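Local coordinates for protein putative ABC type-2 transporter (Thermotoga maritima MSB8, PDB 3CNI) that is a domain of a putative ABC-2 family membrane protein, probably part of an ABC-type transporter, and binds calcium ions, at residues L101-S104 with L105-Q108. Sequence-based numbering, arbitrary orientation.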
ATOM      1  N   LEU A 101       0.047   4.708   4.655  1.00 66.69           N
ATOM      2  CA  LEU A 101      -0.321   6.144   4.640  0.50 66.36           C
ATOM      3  C   LEU A 101      -0.330   6.717   3.221  1.00 66.35           C
ATOM      4  O   LEU A 101      -1.151   7.541   2.902  1.00 67.03           O
ATOM      5  CB  LEU A 101       0.596   6.983   5.569  0.50 66.41           C
ATOM      6  CG  LEU A 101       0.594   6.554   7.046  0.50 65.99           C
ATOM      7  CD1 LEU A 101       1.569   7.403   7.854  0.50 65.00           C
ATOM      8  CD2 LEU A 101      -0.798   6.595   7.644  0.50 63.56           C
ATOM      9  N   ILE A 102       0.576   6.272   2.366  1.00 66.79           N
ATOM     10  CA  ILE A 102       0.609   6.719   0.988  1.00 66.61           C
ATOM     11  C   ILE A 102      -0.684   6.246   0.258  1.00 66.69           C
ATOM     12  O   ILE A 102      -1.254   6.945  -0.602  1.00 65.56           O
ATOM     13  CB  ILE A 102       1.884   6.191   0.249  1.00 67.90           C
ATOM     14  CG1 ILE A 102       3.161   6.804   0.850  1.00 68.40           C
ATOM     15  CG2 ILE A 102       1.796   6.465  -1.222  1.00 66.27           C
ATOM     16  CD1 ILE A 102       2.932   8.159   1.405  1.00 71.86           C
ATOM     17  N   GLU A 103      -1.137   5.044   0.593  1.00 66.80           N
ATOM     18  CA  GLU A 103      -2.391   4.503  -0.028  1.00 66.21           C
ATOM     19  C   GLU A 103      -3.489   5.412   0.375  1.00 65.62           C
ATOM     20  O   GLU A 103      -4.340   5.831  -0.413  1.00 66.46           O
ATOM     21  CB  GLU A 103      -2.697   3.079   0.425  1.00 65.61           C
ATOM     22  CG  GLU A 103      -1.763   2.061  -0.125  1.00 68.18           C
ATOM     23  CD  GLU A 103      -1.839   1.950  -1.636  1.00 68.29           C
ATOM     24  OE1 GLU A 103      -2.807   2.469  -2.245  1.00 71.66           O
ATOM     25  OE2 GLU A 103      -0.925   1.353  -2.223  1.00 69.60           O
ATOM     26  N   SER A 104      -3.457   5.782   1.624  1.00 65.11           N
ATOM     27  CA  SER A 104      -4.596   6.573   2.155  1.00 65.30           C
ATOM     28  C   SER A 104      -4.649   7.979   1.536  1.00 63.99           C
ATOM     29  O   SER A 104      -5.695   8.580   1.338  1.00 65.44           O
ATOM     30  CB  SER A 104      -4.491   6.589   3.697  1.00 65.13           C
ATOM     31  OG  SER A 104      -5.322   7.595   4.179  1.00 70.10           O
ATOM     32  N   LEU A 105      -3.497   8.488   1.173  1.00 63.83           N
ATOM     33  CA  LEU A 105      -3.377   9.796   0.544  1.00 63.96           C
ATOM     34  C   LEU A 105      -4.040   9.807  -0.840  1.00 65.02           C
ATOM     35  O   LEU A 105      -4.617  10.790  -1.311  1.00 63.94           O
ATOM     36  CB  LEU A 105      -1.899  10.182   0.421  1.00 63.90           C
ATOM     37  CG  LEU A 105      -1.621  11.423  -0.435  1.00 64.31           C
ATOM     38  CD1 LEU A 105      -2.315  12.772   0.140  1.00 64.78           C
ATOM     39  CD2 LEU A 105      -0.122  11.549  -0.696  1.00 60.25           C
ATOM     40  N   LYS A 106      -3.982   8.652  -1.482  1.00 65.35           N
ATOM     41  CA  LYS A 106      -4.489   8.540  -2.815  1.00 65.19           C
ATOM     42  C   LYS A 106      -5.984   8.740  -2.763  1.00 66.02           C
ATOM     43  O   LYS A 106      -6.571   9.390  -3.646  1.00 64.75           O
ATOM     44  CB  LYS A 106      -4.228   7.158  -3.355  1.00 66.11           C
ATOM     45  CG  LYS A 106      -2.733   6.811  -3.565  1.00 67.23           C
ATOM     46  CD  LYS A 106      -2.659   5.405  -4.108  1.00 67.67           C
ATOM     47  CE  LYS A 106      -1.210   4.967  -4.258  1.00 71.14           C
ATOM     48  NZ  LYS A 106      -1.206   3.499  -4.424  1.00 70.26           N
ATOM     49  N   VAL A 107      -6.577   8.086  -1.757  1.00 65.41           N
ATOM     50  CA  VAL A 107      -7.986   8.232  -1.434  1.00 65.67           C
ATOM     51  C   VAL A 107      -8.349   9.728  -1.086  1.00 66.48           C
ATOM     52  O   VAL A 107      -9.373  10.281  -1.509  1.00 66.36           O
ATOM     53  CB  VAL A 107      -8.419   7.246  -0.249  1.00 66.27           C
ATOM     54  CG1 VAL A 107      -9.895   7.531   0.181  1.00 65.63           C
ATOM     55  CG2 VAL A 107      -8.255   5.794  -0.647  1.00 60.45           C
ATOM     56  N   GLN A 108      -7.480  10.381  -0.332  1.00 67.31           N
ATOM     57  CA  GLN A 108      -7.733  11.742   0.092  1.00 67.75           C
ATOM     58  C   GLN A 108      -7.469  12.748  -1.025  1.00 67.98           C
ATOM     59  O   GLN A 108      -7.642  13.951  -0.821  1.00 70.32           O
ATOM     60  CB  GLN A 108      -6.930  12.139   1.327  1.00 68.42           C
ATOM     61  CG  GLN A 108      -7.229  11.342   2.587  1.00 70.75           C
ATOM     62  CD  GLN A 108      -6.236  11.626   3.728  1.00 75.75           C
ATOM     63  OE1 GLN A 108      -6.279  12.679   4.343  1.00 82.24           O
ATOM     64  NE2 GLN A 108      -5.325  10.678   3.997  1.00 76.64           N
TER
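The carbonyl oxygen of S104 is gripped twice by Q108: the backbone N of Q108 donates to S104 O at 3.0 Å, and the side-chain NE2 of Q108 adds a weak bond to that same oxygen. NE2 also makes a weak bond to OG of S104, 3.1 Å away, so the amide nitrogen ties carbonyl and hydroxyl of one residue together. The serine hydroxyl lies anti to its own backbone N (chi1 165°), the rotation that brings it within range of the amide, while CG of Q108 packs against S104 O at 3.4 Å. These bonds lie at the C-terminal end of helix 89-107; one turn earlier L105 N donates to L101 O at 3.1 Å. One face here, bearing I102 and L105, is covered by helix 22-32 and strand 127-135, whereas E103 and V107 pack on the second subunit. On E103 the chain bends at chi2 (-64°) and runs beside the extended K106, both pointing the same way. The lysine NZ reaches both carboxylate oxygens of E103 from one face, 2.9 Å from OE1 and 3.1 Å from OE2, in two weak bonds that make up a salt bridge. Nearer the backbone, CG of K106 rests on I102 O at 3.3 Å. With an alanine in place of K106, the E103 carboxylate would probably lose its ammonium partner and turn more freely, and I102 O its CG cover. A calcium ion lies about 4 Å from the E103 side chain (nearest atoms) and may add to the positive field there; S99 and E146 form a calcium site.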